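Local coordinates for protein malyl-CoA lyase/beta-methylmalyl-CoA lyase (PDB 5UGR) that is a magnesium-containing lyase of the HpcH/HpaI aldolase/citrate lyase family, built on a TIM barrel and assembled from six protein chains, at residues Arg279-Ala284 against Arg309-Leu314. Residues are numbered along the deposited sequence; the frame is centred on the assembly and turned at random. Where two conformers were deposited one is given.
Sequences RRILEA and RMAEAL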
ATOM      1  N   ARG A 279     -39.208   7.498   1.487  1.00 22.74           N
ATOM      2  CA  ARG A 279     -40.121   7.744   2.619  1.00 22.56           C
ATOM      3  C   ARG A 279     -40.673   6.451   3.185  1.00 23.76           C
ATOM      4  O   ARG A 279     -40.785   6.292   4.408  1.00 25.57           O
ATOM      5  CB  ARG A 279     -41.271   8.692   2.256  1.00 24.99           C
ATOM      6  CG  ARG A 279     -40.776  10.106   1.927  1.00 26.35           C
ATOM      7  CD  ARG A 279     -41.739  11.210   2.274  1.00 28.62           C
ATOM      8  NE  ARG A 279     -41.339  12.492   1.720  1.00 28.70           N
ATOM      9  CZ  ARG A 279     -40.593  13.433   2.327  1.00 35.34           C
ATOM     10  NH1 ARG A 279     -40.087  13.287   3.572  1.00 36.95           N
ATOM     11  NH2 ARG A 279     -40.349  14.559   1.647  1.00 49.85           N
ATOM     12  N   ARG A 280     -40.908   5.502   2.317  1.00 21.84           N
ATOM     13  CA  ARG A 280     -41.431   4.213   2.763  1.00 23.65           C
ATOM     14  C   ARG A 280     -40.393   3.382   3.470  1.00 23.39           C
ATOM     15  O   ARG A 280     -40.716   2.617   4.374  1.00 23.89           O
ATOM     16  CB  ARG A 280     -41.984   3.430   1.580  1.00 24.38           C
ATOM     17  CG  ARG A 280     -43.235   4.122   1.008  1.00 24.85           C
ATOM     18  CD  ARG A 280     -43.867   3.319  -0.097  1.00 26.74           C
ATOM     19  NE  ARG A 280     -44.469   2.090   0.409  1.00 26.62           N
ATOM     20  CZ  ARG A 280     -44.216   0.855  -0.064  1.00 25.47           C
ATOM     21  NH1 ARG A 280     -43.441   0.658  -1.093  1.00 30.96           N
ATOM     22  NH2 ARG A 280     -44.760  -0.216   0.509  1.00 30.22           N
ATOM     23  N   ILE A 281     -39.134   3.540   3.063  1.00 22.25           N
ATOM     24  CA  ILE A 281     -38.038   2.943   3.792  1.00 20.84           C
ATOM     25  C   ILE A 281     -37.990   3.491   5.233  1.00 21.07           C
ATOM     26  O   ILE A 281     -37.828   2.721   6.176  1.00 21.90           O
ATOM     27  CB  ILE A 281     -36.703   3.097   3.040  1.00 20.91           C
ATOM     28  CG1 ILE A 281     -36.662   2.146   1.836  1.00 20.16           C
ATOM     29  CG2 ILE A 281     -35.533   2.810   3.953  1.00 21.33           C
ATOM     30  CD1 ILE A 281     -35.525   2.426   0.833  1.00 21.92           C
ATOM     31  N   LEU A 282     -38.099   4.809   5.381  1.00 22.00           N
ATOM     32  CA  LEU A 282     -38.048   5.431   6.713  1.00 22.72           C
ATOM     33  C   LEU A 282     -39.250   4.949   7.554  1.00 21.75           C
ATOM     34  O   LEU A 282     -39.081   4.692   8.743  1.00 23.23           O
ATOM     35  CB  LEU A 282     -37.983   6.976   6.622  1.00 25.11           C
ATOM     36  CG  LEU A 282     -36.796   7.602   5.869  1.00 37.04           C
ATOM     37  CD1 LEU A 282     -36.654   9.062   6.265  1.00 38.50           C
ATOM     38  CD2 LEU A 282     -35.504   6.835   6.017  1.00 33.27           C
ATOM     39  N   GLU A 283     -40.422   4.820   6.932  1.00 22.89           N
ATOM     40  CA  GLU A 283     -41.557   4.321   7.726  0.50 21.49           C
ATOM     41  C   GLU A 283     -41.349   2.827   8.038  1.00 22.98           C
ATOM     42  O   GLU A 283     -41.656   2.413   9.145  1.00 21.59           O
ATOM     43  CB  GLU A 283     -42.903   4.659   7.089  0.50 27.25           C
ATOM     44  CG  GLU A 283     -43.315   6.133   7.199  0.50 29.69           C
ATOM     45  CD  GLU A 283     -43.717   6.536   8.583  0.50 30.48           C
ATOM     46  OE1 GLU A 283     -44.755   6.064   9.045  0.50 34.17           O
ATOM     47  OE2 GLU A 283     -42.996   7.318   9.214  0.50 39.64           O
ATOM     48  N   ALA A 284     -40.725   2.059   7.153  1.00 19.75           N
ATOM     49  CA  ALA A 284     -40.406   0.659   7.462  1.00 22.12           C
ATOM     50  C   ALA A 284     -39.418   0.528   8.610  1.00 19.02           C
ATOM     51  O   ALA A 284     -39.477  -0.424   9.418  1.00 18.47           O
ATOM     52  CB  ALA A 284     -39.848  -0.039   6.222  1.00 19.75           C
ATOM     53  N   ARG A 309     -29.192   4.414   4.827  1.00 15.56           N
ATOM     54  CA  ARG A 309     -28.435   5.652   4.774  1.00 17.32           C
ATOM     55  C   ARG A 309     -28.633   6.435   3.498  1.00 18.38           C
ATOM     56  O   ARG A 309     -28.732   7.679   3.543  1.00 19.69           O
ATOM     57  CB  ARG A 309     -26.960   5.433   5.127  1.00 18.13           C
ATOM     58  CG  ARG A 309     -26.745   4.955   6.541  1.00 20.23           C
ATOM     59  CD  ARG A 309     -25.317   4.587   6.906  1.00 23.92           C
ATOM     60  NE  ARG A 309     -25.159   4.459   8.363  1.00 27.15           N
ATOM     61  CZ  ARG A 309     -24.010   4.548   9.000  1.00 22.53           C
ATOM     62  NH1 ARG A 309     -22.847   4.698   8.321  1.00 26.97           N
ATOM     63  NH2 ARG A 309     -24.026   4.425  10.313  1.00 28.86           N
ATOM     64  N   MET A 310     -28.753   5.736   2.364  1.00 16.57           N
ATOM     65  CA  MET A 310     -29.109   6.398   1.110  1.00 17.62           C
ATOM     66  C   MET A 310     -30.473   7.030   1.148  1.00 18.09           C
ATOM     67  O   MET A 310     -30.674   8.118   0.612  1.00 20.44           O
ATOM     68  CB  MET A 310     -29.005   5.453  -0.081  1.00 19.73           C
ATOM     69  CG  MET A 310     -27.610   4.995  -0.338  1.00 21.49           C
ATOM     70  SD  MET A 310     -27.373   4.162  -1.944  1.00 22.87           S
ATOM     71  CE  MET A 310     -27.366   5.590  -3.071  1.00 35.50           C
ATOM     72  N   ALA A 311     -31.428   6.350   1.766  1.00 17.47           N
ATOM     73  CA  ALA A 311     -32.787   6.865   1.862  1.00 18.01           C
ATOM     74  C   ALA A 311     -32.841   8.121   2.729  1.00 17.74           C
ATOM     75  O   ALA A 311     -33.474   9.112   2.351  1.00 20.85           O
ATOM     76  CB  ALA A 311     -33.711   5.799   2.412  1.00 19.07           C
ATOM     77  N   GLU A 312     -32.120   8.089   3.843  1.00 18.75           N
ATOM     78  CA  GLU A 312     -32.073   9.255   4.717  1.00 20.47           C
ATOM     79  C   GLU A 312     -31.493  10.474   3.975  1.00 21.75           C
ATOM     80  O   GLU A 312     -32.013  11.582   4.095  1.00 25.14           O
ATOM     81  CB  GLU A 312     -31.259   8.955   5.978  1.00 22.23           C
ATOM     82  CG  GLU A 312     -31.920   7.994   6.931  1.00 25.20           C
ATOM     83  CD  GLU A 312     -31.063   7.551   8.100  1.00 29.36           C
ATOM     84  OE1 GLU A 312     -29.818   7.506   7.937  1.00 34.98           O
ATOM     85  OE2 GLU A 312     -31.665   7.185   9.146  1.00 38.79           O
ATOM     86  N   ALA A 313     -30.431  10.241   3.180  1.00 19.65           N
ATOM     87  CA  ALA A 313     -29.791  11.339   2.425  1.00 21.74           C
ATOM     88  C   ALA A 313     -30.756  11.912   1.368  1.00 21.89           C
ATOM     89  O   ALA A 313     -30.899  13.179   1.234  1.00 25.62           O
ATOM     90  CB  ALA A 313     -28.479  10.865   1.789  1.00 24.03           C
ATOM     91  N   LEU A 314     -31.453  11.021   0.658  1.00 20.61           N
ATOM     92  CA  LEU A 314     -32.377  11.487  -0.375  0.50 20.23           C
ATOM     93  C   LEU A 314     -33.514  12.314   0.222  1.00 22.58           C
ATOM     94  O   LEU A 314     -33.927  13.326  -0.366  1.00 24.07           O
ATOM     95  CB  LEU A 314     -32.946  10.348  -1.194  0.50 19.09           C
ATOM     96  CG  LEU A 314     -33.889  10.756  -2.330  0.50 18.73           C
ATOM     97  CD1 LEU A 314     -33.177  11.663  -3.319  0.50 20.83           C
ATOM     98  CD2 LEU A 314     -34.406   9.492  -2.992  0.50 17.97           C
TER
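Ile281 points toward the helix of Ala311, and the small methyl of Ala311 sits against its branched side chain. The closest pair is Ile281 CG2 with Ala311 CB, at 3.8 Å. Ile281 CG2 lies anti to the backbone N, while CG1 lies beside it (chi1 -74°). CG2 meets the alanine directly, and the long branch touches Ala311 CB with Ile281 CD1, at 4.1 Å. Leu282 comes in from the flank. Its CD2 methyl lies 4.2 Å from Ala311 CB and 3.9 Å from Glu312 CG. The Leu282 and Glu312 side chains cross at a slant, and the glutamate offers its aliphatic part to the leucine. No hydrogen bond joins the two segments, and the touching atoms are all carbons. The axes of the two short segments come within 9.1 Å, with N-to-C directions 123° apart. Ala311 also touches Ala278, and Leu282 also rests on Ile315. Further along, Arg279 forms a salt bridge with Asp319 of helix 305-322, a second link between the helices. Helices 272-291 and 305-322 are joined through the two-stranded antiparallel hairpin 296-298/301-303 and packed on each other. They follow the last TIM-barrel strand, 252-255, and helix 259-268.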